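Local coordinates for protein cysteine desulfurase (Stenotrophomonas maltophilia, PDB 6WCI) that probably removes sulfur from L-cysteine with the help of pyridoxal 5'-phosphate, passing it to a carrier and releasing L-alanine, at residues 44-48 against 410-414; 164-168 against 388-392; 339-345 against 356-360; 370-376 against 417-421. All coordinates share one frame; numbering follows the deposited sequence. Where two conformers were deposited one is given.

Contact 1. Residues 44-48 against 410-414; sequences PLVYF and EIERF
Val46 and Glu410 mark where the extended chain of 44-48 comes nearest the first part of helix 408-422, their CA atoms 6.4 Å apart, and no direct hydrogen bond joins the two backbones. Phe48 does most of the apolar work. Its CD2 meets CD2 of Phe414 at 3.3 Å, a snug fit between rings whose planes lie 33° apart, neither stacked nor edge-to-face. The far end of the same ring reaches the helix backbone, with Phe48 CZ 4.0 Å from Ile411 N, and its edge takes Glu410 OE1 beside CE1, the carboxylate turned 81° to the ring. Val46 CG1, anti to the backbone N, lies over the rim of one face of Phe48 and also touches Glu410 CB at 4.1 Å. The strand belongs to the mixed sheet of the C-terminal part of this class-V aminotransferase fold, pairing with strand 376-381, and the helix packs on that sheet. Polar links across the contact run through water. One water accepts from Arg413 NH2 at 2.8 Å, in the guanidinium plane, and donates to Pro44 O; Pro44 CG sits over a face of that guanidinium. A second water is held by Tyr47 N at 2.6 Å and lies close to Glu410 OE2. The Glu410 side chain runs extended beyond CG, and its OE2 makes a salt bridge with Arg30 while Asn406 donates to OE1.

Contact 2. Residues 164-168 against 388-392; sequences AEITP and LLQYF
The irregular chain of 164-168 runs past the end of helix 386-392 without backbone contact: the CA atoms of Ile166 and Tyr391 are 8.7 Å apart, those of Pro168 and Phe392 7.8 Å, and side chains bridge the difference. Ile166 is the central piece. Its CG1 lies over one face of the Tyr391 ring, 4.0 Å from the centroid and 24° off the normal, a CH-pi contact displaced toward the CD2-CE2 rim. With chi1 at 64°, CG1 stands between the backbone N and the carbonyl carbon, and from there CD1 reaches forward among three helix side chains. Ile166 CD1 touches Tyr391 CE2 at 3.5 Å, Leu388 CD1 at 3.7 Å and CE2 of Phe392 at 3.8 Å. Tyr391 points its ring back at the loop, CG anti to the backbone N, and its hydroxyl ends beside Pro168, with OH 3.2 Å from Pro168 CD. Phe392 completes the group: Tyr391 CD2 lies over the rim of one of its faces, and Pro168 O comes in the ring plane at its edge, 3.6 Å from CE1. Phe392 also packs on Arg343 and Ile345 of strand 342-345, so the contact joins the loop after edge strand 160-164 of the large seven-stranded sheet to the C-terminal part of the fold. Glu165 turns its carboxylate to Arg140 in a salt bridge. The interface is mainly aliphatic carbon against aromatic rings with no clear hydrogen bond across it, so the fit rests on shape and dispersion more than on directed polar bonds.

Contact 3. Residues 339-345 against 356-360; sequences VDGLRII and SFLID
Four backbone hydrogen bonds tie 339-345 to the antiparallel chain of 356-360. Arg343 and Leu358 form the central hydrogen-bonded pair and use both of their polar groups on each other: Arg343 N donates to Leu358 O at 2.9 Å, nearly straight at 173°, and Leu358 N returns a bond to Arg343 O at 2.8 Å, lying in the carbonyl plane. Toward one end Ile345 N donates to Ser356 O at 2.8 Å; nearby, a water accepts from Ser356 N and lies near Ile345 O. At the other end Gly341 O receives Asp360 N at 3.1 Å, tilted 29° from its plane. Gly341 sits in a type II turn from Val339 to Leu342, with the positive phi usual there. Ser356 OG is hydrogen-bonded to Val196 O. Phe357, a non-hydrogen-bonded partner of Ile344, makes its backbone hydrogen bonding with Cys398 of strand 397-401. On the face carrying Leu342, Ile344, Phe357 and Ile359, CG of Leu342 anti to the backbone N, chi1 -176°, swings Leu342 CD1 across to strand 354-359, 3.7 Å from Phe357 CD2 and 3.9 Å from Ile359 CG1. Helices 318-336 and 408-422 pack against this face. On the reverse, Ile345 CG1 lies over the centre of the Arg343 guanidinium and Ile345 CD1 meets Leu358 CG at 4.3 Å. This is a beta hairpin, with strand 342-345 at the edge of the mixed sheet in the C-terminal part of the aminotransferase fold.

Contact 4. Residues 370-376 against 417-421; sequences LLDLEGV and ALTKV
Val421 wedges its two methyls against Leu370, with CG1 3.6 Å and CG2 3.7 Å from Leu370 CB. Its chi1 of 161° sets CG1 anti to the backbone N and CG2 beside it, and this fork lets CG1 follow the leucine out to CD1 while CG2 turns inward to Leu371 CD2 at 4.1 Å. Leu371 starts off to the side; chi2 of 175° sends its CD1 out anti to CA, and the other methyl, Leu371 CD2, is the one that lies against helix 408-422, 3.9 Å from Ala417 C and 4.0 Å from Ala417 CB. Two helices of the C-terminal part of the fold meet here, 364-373 by its last turn and 408-422 by its later half. The first closes with a Schellman motif: Gly375 has positive phi, Val376 N bonds to Leu371 O and Gly375 N to Asp372 O. Glu374 N is a further donor to Leu371 O, from the opposite face of its carbonyl plane. Strand 376-381 follows directly, so Val376 CG2 can touch Ala417 CB at 4.1 Å. The same small methyl takes Glu374 CB at 3.8 Å. Glu374 also lays CG by Val421 CG2, and its OE1 makes a long, weak ion pair with Lys43.

Contacts 1, 3 and 4 gather round helix 408-422 and the mixed six-stranded sheet. Contacts 1 and 4 have centres about 9 Å apart and share that helix: Val46 N meets Gly375 O at 3.0 Å, probably a hydrogen bond, and Phe414 CD2 lies 3.6 Å from Val376 CG1. Contact 3 joins contact 4 through Leu418, which packs on Val339 and Ile359. Contact 2 stands about 30 Å from contact 1 between centres, but reaches contact 3 where Phe392 CE2 lies 3.6 Å from Ile345 CG2. The pyridoxal phosphate is carried by Lys246, which belongs to none of the four contacts; helix 386-392 of contact 2 begins just after the modified Cys384.

Contact 1. Residues 44-48 against 410-414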
loop_
_atom_site.group_PDB
_atom_site.type_symbol
_atom_site.label_atom_id
_atom_site.label_comp_id
_atom_site.label_asym_id
_atom_site.label_seq_id
_atom_site.Cartn_x
_atom_site.Cartn_y
_atom_site.Cartn_z
ATOM N N PRO B 44 -6.467 -10.438 31.755
ATOM C CA PRO B 44 -5.315 -10.515 30.848
ATOM C C PRO B 44 -5.762 -10.802 29.420
ATOM O O PRO B 44 -6.746 -11.502 29.191
ATOM C CB PRO B 44 -4.487 -11.670 31.419
ATOM C CG PRO B 44 -4.859 -11.699 32.907
ATOM C CD PRO B 44 -6.305 -11.283 32.955
ATOM N N LEU B 45 -5.044 -10.228 28.452
ATOM C CA LEU B 45 -5.334 -10.502 27.049
ATOM C C LEU B 45 -4.774 -11.857 26.638
ATOM O O LEU B 45 -3.612 -12.167 26.908
ATOM C CB LEU B 45 -4.747 -9.412 26.151
ATOM C CG LEU B 45 -4.793 -9.744 24.663
ATOM C CD1 LEU B 45 -6.223 -9.866 24.190
ATOM C CD2 LEU B 45 -4.030 -8.666 23.859
ATOM N N VAL B 46 -5.598 -12.659 25.976
ATOM C CA VAL B 46 -5.166 -13.918 25.381
ATOM C C VAL B 46 -5.480 -13.804 23.896
ATOM O O VAL B 46 -6.627 -14.005 23.478
ATOM C CB VAL B 46 -5.856 -15.134 26.008
ATOM C CG1 VAL B 46 -5.425 -16.401 25.300
ATOM C CG2 VAL B 46 -5.547 -15.225 27.502
ATOM N N TYR B 47 -4.466 -13.474 23.096
ATOM C CA TYR B 47 -4.663 -13.153 21.685
ATOM C C TYR B 47 -4.513 -14.425 20.859
ATOM O O TYR B 47 -3.404 -14.836 20.517
ATOM C CB TYR B 47 -3.685 -12.076 21.228
ATOM C CG TYR B 47 -3.949 -11.619 19.809
ATOM C CD1 TYR B 47 -4.955 -10.704 19.532
ATOM C CD2 TYR B 47 -3.210 -12.121 18.743
ATOM C CE1 TYR B 47 -5.210 -10.287 18.235
ATOM C CE2 TYR B 47 -3.453 -11.697 17.428
ATOM C CZ TYR B 47 -4.460 -10.786 17.192
ATOM O OH TYR B 47 -4.742 -10.374 15.903
ATOM N N PHE B 48 -5.635 -15.051 20.538
ATOM C CA PHE B 48 -5.664 -16.271 19.735
ATOM C C PHE B 48 -6.259 -15.981 18.362
ATOM O O PHE B 48 -6.967 -16.811 17.787
ATOM C CB PHE B 48 -6.442 -17.382 20.441
ATOM C CG PHE B 48 -5.669 -18.087 21.553
ATOM C CD1 PHE B 48 -4.385 -17.694 21.906
ATOM C CD2 PHE B 48 -6.239 -19.152 22.233
ATOM C CE1 PHE B 48 -3.692 -18.353 22.925
ATOM C CE2 PHE B 48 -5.555 -19.814 23.245
ATOM C CZ PHE B 48 -4.282 -19.415 23.592
ATOM N N GLU B 410 -1.517 -19.868 28.644
ATOM C CA GLU B 410 -2.652 -19.266 27.954
ATOM C C GLU B 410 -3.600 -20.327 27.414
ATOM O O GLU B 410 -4.822 -20.163 27.480
ATOM C CB GLU B 410 -2.173 -18.373 26.809
ATOM C CG GLU B 410 -1.665 -17.002 27.242
ATOM C CD GLU B 410 -1.097 -16.250 26.068
ATOM O OE1 GLU B 410 -0.764 -16.927 25.069
ATOM O OE2 GLU B 410 -0.997 -15.001 26.128
ATOM N N ILE B 411 -3.051 -21.405 26.847
ATOM C CA ILE B 411 -3.888 -22.509 26.372
ATOM C C ILE B 411 -4.801 -22.998 27.490
ATOM O O ILE B 411 -6.008 -23.184 27.294
ATOM C CB ILE B 411 -3.018 -23.654 25.820
ATOM C CG1 ILE B 411 -2.349 -23.243 24.507
ATOM C CG2 ILE B 411 -3.862 -24.925 25.602
ATOM C CD1 ILE B 411 -1.255 -24.184 24.051
ATOM N N GLU B 412 -4.243 -23.184 28.689
ATOM C CA GLU B 412 -5.055 -23.676 29.800
ATOM C C GLU B 412 -6.081 -22.634 30.232
ATOM O O GLU B 412 -7.248 -22.971 30.463
ATOM C CB GLU B 412 -4.163 -24.084 30.974
ATOM C CG GLU B 412 -3.262 -25.291 30.697
ATOM C CD GLU B 412 -4.039 -26.590 30.474
ATOM O OE1 GLU B 412 -3.492 -27.510 29.832
ATOM O OE2 GLU B 412 -5.194 -26.694 30.937
ATOM N N ARG B 413 -5.672 -21.361 30.319
ATOM C CA ARG B 413 -6.616 -20.281 30.603
ATOM C C ARG B 413 -7.738 -20.241 29.572
ATOM O O ARG B 413 -8.889 -19.939 29.905
ATOM C CB ARG B 413 -5.890 -18.933 30.623
ATOM C CG ARG B 413 -4.839 -18.775 31.707
ATOM C CD ARG B 413 -4.346 -17.331 31.763
ATOM N NE ARG B 413 -5.467 -16.393 31.814
ATOM C CZ ARG B 413 -6.129 -16.089 32.924
ATOM N NH1 ARG B 413 -5.773 -16.637 34.074
ATOM N NH2 ARG B 413 -7.143 -15.234 32.886
ATOM N N PHE B 414 -7.410 -20.516 28.307
ATOM C CA PHE B 414 -8.414 -20.529 27.249
ATOM C C PHE B 414 -9.475 -21.596 27.514
ATOM O O PHE B 414 -10.680 -21.330 27.438
ATOM C CB PHE B 414 -7.725 -20.764 25.901
ATOM C CG PHE B 414 -8.674 -20.957 24.747
ATOM C CD1 PHE B 414 -9.235 -22.202 24.483
ATOM C CD2 PHE B 414 -8.985 -19.897 23.910
ATOM C CE1 PHE B 414 -10.099 -22.372 23.419
ATOM C CE2 PHE B 414 -9.845 -20.060 22.844
ATOM C CZ PHE B 414 -10.403 -21.296 22.595
HETATM O O HOH W 1 -7.703 -13.803 30.579
HETATM O O HOH W 2 -2.037 -13.162 24.049
HETATM O O HOH W 3 -2.207 -13.713 28.230
#

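Contact 2. Residues 164-168 against 388-392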
loop_
_atom_site.group_PDB
_atom_site.type_symbol
_atom_site.label_atom_id
_atom_site.label_comp_id
_atom_site.label_asym_id
_atom_site.label_seq_id
_atom_site.Cartn_x
_atom_site.Cartn_y
_atom_site.Cartn_z
ATOM N N ALA B 164 -10.680 -27.640 -7.432
ATOM C CA ALA B 164 -9.957 -28.805 -6.935
ATOM C C ALA B 164 -10.455 -29.141 -5.529
ATOM O O ALA B 164 -10.326 -28.327 -4.611
ATOM C CB ALA B 164 -8.451 -28.537 -6.944
ATOM N N GLU B 165 -11.017 -30.342 -5.357
ATOM C CA GLU B 165 -11.765 -30.635 -4.143
ATOM C C GLU B 165 -10.848 -31.058 -2.998
ATOM O O GLU B 165 -9.670 -31.376 -3.173
ATOM C CB GLU B 165 -12.810 -31.736 -4.388
ATOM C CG GLU B 165 -14.056 -31.308 -5.174
ATOM C CD GLU B 165 -14.636 -29.952 -4.732
ATOM O OE1 GLU B 165 -14.468 -29.547 -3.557
ATOM O OE2 GLU B 165 -15.272 -29.283 -5.580
ATOM N N ILE B 166 -11.424 -31.070 -1.801
ATOM C CA ILE B 166 -10.733 -31.505 -0.599
ATOM C C ILE B 166 -11.483 -32.708 -0.041
ATOM O O ILE B 166 -12.643 -32.951 -0.372
ATOM C CB ILE B 166 -10.631 -30.378 0.451
ATOM C CG1 ILE B 166 -12.020 -29.961 0.934
ATOM C CG2 ILE B 166 -9.903 -29.156 -0.138
ATOM C CD1 ILE B 166 -12.027 -29.368 2.338
ATOM N N THR B 167 -10.804 -33.467 0.806
ATOM C CA THR B 167 -11.450 -34.552 1.530
ATOM C C THR B 167 -11.860 -34.090 2.926
ATOM O O THR B 167 -11.298 -33.131 3.465
ATOM C CB THR B 167 -10.519 -35.766 1.615
ATOM O OG1 THR B 167 -9.253 -35.377 2.151
ATOM C CG2 THR B 167 -10.300 -36.348 0.244
ATOM N N PRO B 168 -12.868 -34.747 3.543
ATOM C CA PRO B 168 -13.459 -34.221 4.786
ATOM C C PRO B 168 -12.493 -33.979 5.937
ATOM O O PRO B 168 -12.881 -33.366 6.935
ATOM C CB PRO B 168 -14.477 -35.302 5.169
ATOM C CG PRO B 168 -14.862 -35.922 3.877
ATOM C CD PRO B 168 -13.628 -35.898 3.020
ATOM N N LEU B 388 -15.102 -22.784 0.935
ATOM C CA LEU B 388 -14.676 -23.854 1.828
ATOM C C LEU B 388 -15.769 -24.186 2.836
ATOM O O LEU B 388 -16.112 -25.358 3.033
ATOM C CB LEU B 388 -13.379 -23.464 2.535
ATOM C CG LEU B 388 -12.881 -24.446 3.602
ATOM C CD1 LEU B 388 -12.621 -25.824 3.000
ATOM C CD2 LEU B 388 -11.638 -23.904 4.287
ATOM N N LEU B 389 -16.344 -23.155 3.466
ATOM C CA LEU B 389 -17.450 -23.358 4.398
ATOM C C LEU B 389 -18.654 -24.007 3.726
ATOM O O LEU B 389 -19.401 -24.745 4.377
ATOM C CB LEU B 389 -17.861 -22.027 5.026
ATOM C CG LEU B 389 -17.182 -21.642 6.343
ATOM C CD1 LEU B 389 -15.736 -21.199 6.137
ATOM C CD2 LEU B 389 -17.983 -20.562 7.045
ATOM N N GLN B 390 -18.870 -23.744 2.438
ATOM C CA GLN B 390 -20.005 -24.355 1.757
ATOM C C GLN B 390 -19.825 -25.863 1.643
ATOM O O GLN B 390 -20.783 -26.620 1.828
ATOM C CB GLN B 390 -20.198 -23.723 0.382
ATOM N N TYR B 391 -18.602 -26.319 1.361
ATOM C CA TYR B 391 -18.339 -27.755 1.294
ATOM C C TYR B 391 -18.635 -28.445 2.624
ATOM O O TYR B 391 -19.140 -29.575 2.649
ATOM C CB TYR B 391 -16.889 -27.995 0.871
ATOM C CG TYR B 391 -16.383 -29.403 1.119
ATOM C CD1 TYR B 391 -16.643 -30.430 0.217
ATOM C CD2 TYR B 391 -15.634 -29.701 2.256
ATOM C CE1 TYR B 391 -16.178 -31.714 0.445
ATOM C CE2 TYR B 391 -15.169 -30.975 2.489
ATOM C CZ TYR B 391 -15.438 -31.977 1.582
ATOM O OH TYR B 391 -14.965 -33.245 1.825
ATOM N N PHE B 392 -18.319 -27.792 3.745
ATOM C CA PHE B 392 -18.591 -28.410 5.037
ATOM C C PHE B 392 -20.043 -28.251 5.471
ATOM O O PHE B 392 -20.495 -28.981 6.360
ATOM C CB PHE B 392 -17.638 -27.850 6.098
ATOM C CG PHE B 392 -16.271 -28.467 6.048
ATOM C CD1 PHE B 392 -16.057 -29.743 6.543
ATOM C CD2 PHE B 392 -15.206 -27.788 5.488
ATOM C CE1 PHE B 392 -14.805 -30.325 6.490
ATOM C CE2 PHE B 392 -13.946 -28.362 5.433
ATOM C CZ PHE B 392 -13.750 -29.637 5.929
#

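Contact 3. Residues 339-345 against 356-360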
loop_
_atom_site.group_PDB
_atom_site.type_symbol
_atom_site.label_atom_id
_atom_site.label_comp_id
_atom_site.label_asym_id
_atom_site.label_seq_id
_atom_site.Cartn_x
_atom_site.Cartn_y
_atom_site.Cartn_z
ATOM N N VAL B 339 -13.304 -31.558 24.842
ATOM C CA VAL B 339 -14.565 -30.833 24.966
ATOM C C VAL B 339 -15.672 -31.659 24.328
ATOM O O VAL B 339 -15.546 -32.121 23.186
ATOM C CB VAL B 339 -14.460 -29.436 24.333
ATOM C CG1 VAL B 339 -15.832 -28.779 24.240
ATOM C CG2 VAL B 339 -13.500 -28.573 25.152
ATOM N N ASP B 340 -16.756 -31.861 25.066
ATOM C CA ASP B 340 -17.829 -32.715 24.580
ATOM C C ASP B 340 -18.628 -32.001 23.495
ATOM O O ASP B 340 -18.960 -30.818 23.626
ATOM C CB ASP B 340 -18.732 -33.126 25.740
ATOM C CG ASP B 340 -19.774 -34.138 25.331
ATOM O OD1 ASP B 340 -19.404 -35.160 24.716
ATOM O OD2 ASP B 340 -20.964 -33.906 25.627
ATOM N N GLY B 341 -18.932 -32.725 22.421
ATOM C CA GLY B 341 -19.650 -32.154 21.305
ATOM C C GLY B 341 -18.834 -31.227 20.434
ATOM O O GLY B 341 -19.414 -30.485 19.631
ATOM N N LEU B 342 -17.510 -31.245 20.560
ATOM C CA LEU B 342 -16.651 -30.341 19.810
ATOM C C LEU B 342 -16.173 -31.019 18.534
ATOM O O LEU B 342 -15.729 -32.173 18.558
ATOM C CB LEU B 342 -15.455 -29.895 20.652
ATOM C CG LEU B 342 -14.541 -28.862 19.976
ATOM C CD1 LEU B 342 -14.173 -27.753 20.952
ATOM C CD2 LEU B 342 -13.291 -29.526 19.424
ATOM N N ARG B 343 -16.247 -30.285 17.429
ATOM C CA ARG B 343 -15.878 -30.771 16.108
ATOM C C ARG B 343 -14.821 -29.840 15.531
ATOM O O ARG B 343 -15.046 -28.631 15.435
ATOM C CB ARG B 343 -17.118 -30.837 15.216
ATOM C CG ARG B 343 -16.881 -30.731 13.733
ATOM C CD ARG B 343 -18.042 -31.394 13.022
ATOM N NE ARG B 343 -18.131 -31.161 11.583
ATOM C CZ ARG B 343 -17.204 -31.497 10.692
ATOM N NH1 ARG B 343 -16.054 -32.040 11.076
ATOM N NH2 ARG B 343 -17.423 -31.266 9.408
ATOM N N ILE B 344 -13.665 -30.399 15.184
ATOM C CA ILE B 344 -12.573 -29.643 14.581
ATOM C C ILE B 344 -12.674 -29.788 13.069
ATOM O O ILE B 344 -12.680 -30.903 12.541
ATOM C CB ILE B 344 -11.209 -30.130 15.089
ATOM C CG1 ILE B 344 -11.033 -29.779 16.571
ATOM C CG2 ILE B 344 -10.089 -29.532 14.253
ATOM C CD1 ILE B 344 -9.845 -30.460 17.241
ATOM N N ILE B 345 -12.744 -28.664 12.370
ATOM C CA ILE B 345 -12.847 -28.653 10.917
ATOM C C ILE B 345 -11.442 -28.416 10.377
ATOM O O ILE B 345 -10.948 -27.284 10.346
ATOM C CB ILE B 345 -13.856 -27.611 10.435
ATOM C CG1 ILE B 345 -15.264 -28.082 10.796
ATOM C CG2 ILE B 345 -13.742 -27.401 8.929
ATOM C CD1 ILE B 345 -16.294 -26.992 10.795
ATOM N N SER B 356 -9.961 -24.354 13.551
ATOM C CA SER B 356 -11.339 -23.920 13.386
ATOM C C SER B 356 -12.247 -25.023 13.922
ATOM O O SER B 356 -12.046 -26.197 13.601
ATOM C CB SER B 356 -11.656 -23.633 11.916
ATOM O OG SER B 356 -10.950 -22.495 11.433
ATOM N N PHE B 357 -13.238 -24.654 14.733
ATOM C CA PHE B 357 -14.043 -25.666 15.409
ATOM C C PHE B 357 -15.472 -25.182 15.601
ATOM O O PHE B 357 -15.765 -23.984 15.547
ATOM C CB PHE B 357 -13.444 -26.058 16.769
ATOM C CG PHE B 357 -13.443 -24.937 17.779
ATOM C CD1 PHE B 357 -12.404 -24.025 17.819
ATOM C CD2 PHE B 357 -14.480 -24.798 18.688
ATOM C CE1 PHE B 357 -12.400 -22.992 18.743
ATOM C CE2 PHE B 357 -14.482 -23.767 19.609
ATOM C CZ PHE B 357 -13.441 -22.864 19.638
ATOM N N LEU B 358 -16.360 -26.149 15.824
ATOM C CA LEU B 358 -17.746 -25.904 16.179
ATOM C C LEU B 358 -18.072 -26.703 17.432
ATOM O O LEU B 358 -17.377 -27.662 17.776
ATOM C CB LEU B 358 -18.708 -26.302 15.050
ATOM C CG LEU B 358 -18.835 -25.384 13.834
ATOM C CD1 LEU B 358 -19.881 -25.945 12.898
ATOM C CD2 LEU B 358 -19.216 -23.986 14.273
ATOM N N ILE B 359 -19.139 -26.302 18.116
ATOM C CA ILE B 359 -19.646 -27.043 19.268
ATOM C C ILE B 359 -21.161 -27.154 19.144
ATOM O O ILE B 359 -21.835 -26.186 18.776
ATOM C CB ILE B 359 -19.241 -26.376 20.602
ATOM C CG1 ILE B 359 -17.716 -26.252 20.697
ATOM C CG2 ILE B 359 -19.763 -27.176 21.778
ATOM C CD1 ILE B 359 -17.224 -25.426 21.857
ATOM N N ASP B 360 -21.689 -28.344 19.443
ATOM C CA ASP B 360 -23.129 -28.580 19.388
ATOM C C ASP B 360 -23.869 -27.697 20.385
ATOM O O ASP B 360 -23.564 -27.696 21.583
ATOM C CB ASP B 360 -23.436 -30.051 19.683
ATOM C CG ASP B 360 -23.580 -30.885 18.427
ATOM O OD1 ASP B 360 -24.014 -30.342 17.386
ATOM O OD2 ASP B 360 -23.267 -32.093 18.488
HETATM O O HOH W 4 -8.553 -26.412 11.998
#

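Contact 4. Residues 370-376 against 417-421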
loop_
_atom_site.group_PDB
_atom_site.type_symbol
_atom_site.label_atom_id
_atom_site.label_comp_id
_atom_site.label_asym_id
_atom_site.label_seq_id
_atom_site.Cartn_x
_atom_site.Cartn_y
_atom_site.Cartn_z
ATOM N N LEU B 370 -18.557 -13.943 23.860
ATOM C CA LEU B 370 -18.364 -14.221 25.276
ATOM C C LEU B 370 -16.913 -14.527 25.615
ATOM O O LEU B 370 -16.468 -14.226 26.728
ATOM C CB LEU B 370 -19.257 -15.389 25.706
ATOM C CG LEU B 370 -20.742 -15.106 25.513
ATOM C CD1 LEU B 370 -21.574 -16.352 25.789
ATOM C CD2 LEU B 370 -21.163 -13.959 26.422
ATOM N N LEU B 371 -16.168 -15.152 24.699
ATOM C CA LEU B 371 -14.759 -15.395 24.982
ATOM C C LEU B 371 -14.013 -14.077 25.147
ATOM O O LEU B 371 -13.157 -13.946 26.032
ATOM C CB LEU B 371 -14.125 -16.251 23.887
ATOM C CG LEU B 371 -14.401 -17.754 23.939
ATOM C CD1 LEU B 371 -13.826 -18.469 22.730
ATOM C CD2 LEU B 371 -13.861 -18.357 25.235
ATOM N N ASP B 372 -14.355 -13.075 24.326
ATOM C CA ASP B 372 -13.743 -11.755 24.465
ATOM C C ASP B 372 -13.997 -11.166 25.845
ATOM O O ASP B 372 -13.117 -10.514 26.419
ATOM C CB ASP B 372 -14.265 -10.809 23.389
ATOM C CG ASP B 372 -13.812 -9.380 23.615
ATOM O OD1 ASP B 372 -12.614 -9.086 23.388
ATOM O OD2 ASP B 372 -14.653 -8.559 24.040
ATOM N N LEU B 373 -15.192 -11.385 26.400
ATOM C CA LEU B 373 -15.472 -10.890 27.746
ATOM C C LEU B 373 -14.585 -11.547 28.789
ATOM O O LEU B 373 -14.434 -11.009 29.892
ATOM C CB LEU B 373 -16.944 -11.096 28.096
ATOM C CG LEU B 373 -17.933 -10.271 27.269
ATOM C CD1 LEU B 373 -19.368 -10.578 27.667
ATOM C CD2 LEU B 373 -17.637 -8.780 27.403
ATOM N N GLU B 374 -13.993 -12.693 28.468
ATOM C CA GLU B 374 -12.974 -13.307 29.306
ATOM C C GLU B 374 -11.564 -12.862 28.924
ATOM O O GLU B 374 -10.589 -13.352 29.504
ATOM C CB GLU B 374 -13.092 -14.831 29.232
ATOM C CG GLU B 374 -14.486 -15.363 29.581
ATOM C CD GLU B 374 -14.855 -15.147 31.043
ATOM O OE1 GLU B 374 -14.205 -15.761 31.918
ATOM O OE2 GLU B 374 -15.788 -14.360 31.317
ATOM N N GLY B 375 -11.433 -11.934 27.979
ATOM C CA GLY B 375 -10.139 -11.489 27.510
ATOM C C GLY B 375 -9.579 -12.272 26.345
ATOM O O GLY B 375 -8.507 -11.915 25.839
ATOM N N VAL B 376 -10.269 -13.320 25.901
ATOM C CA VAL B 376 -9.785 -14.181 24.831
ATOM C C VAL B 376 -10.216 -13.596 23.496
ATOM O O VAL B 376 -11.405 -13.349 23.268
ATOM C CB VAL B 376 -10.315 -15.617 24.988
ATOM C CG1 VAL B 376 -9.856 -16.455 23.806
ATOM C CG2 VAL B 376 -9.846 -16.231 26.291
ATOM N N ALA B 417 -11.893 -20.637 30.075
ATOM C CA ALA B 417 -12.856 -19.668 29.566
ATOM C C ALA B 417 -13.864 -20.330 28.636
ATOM O O ALA B 417 -15.044 -19.961 28.625
ATOM C CB ALA B 417 -12.126 -18.531 28.851
ATOM N N LEU B 418 -13.417 -21.300 27.836
ATOM C CA LEU B 418 -14.340 -22.019 26.963
ATOM C C LEU B 418 -15.370 -22.788 27.785
ATOM O O LEU B 418 -16.572 -22.740 27.499
ATOM C CB LEU B 418 -13.565 -22.966 26.046
ATOM C CG LEU B 418 -14.421 -23.771 25.067
ATOM C CD1 LEU B 418 -15.277 -22.845 24.224
ATOM C CD2 LEU B 418 -13.564 -24.679 24.192
ATOM N N THR B 419 -14.914 -23.491 28.824
ATOM C CA THR B 419 -15.839 -24.213 29.693
ATOM C C THR B 419 -16.804 -23.250 30.377
ATOM O O THR B 419 -18.009 -23.509 30.441
ATOM C CB THR B 419 -15.061 -25.028 30.728
ATOM O OG1 THR B 419 -14.170 -25.934 30.062
ATOM C CG2 THR B 419 -16.010 -25.822 31.613
ATOM N N LYS B 420 -16.293 -22.115 30.861
ATOM C CA LYS B 420 -17.162 -21.094 31.440
ATOM C C LYS B 420 -18.188 -20.606 30.427
ATOM O O LYS B 420 -19.364 -20.414 30.761
ATOM C CB LYS B 420 -16.322 -19.921 31.953
ATOM N N VAL B 421 -17.767 -20.419 29.180
ATOM C CA VAL B 421 -18.639 -19.825 28.174
ATOM C C VAL B 421 -19.610 -20.853 27.615
ATOM O O VAL B 421 -20.782 -20.543 27.374
ATOM C CB VAL B 421 -17.786 -19.179 27.070
ATOM C CG1 VAL B 421 -18.610 -18.959 25.807
ATOM C CG2 VAL B 421 -17.205 -17.874 27.574
#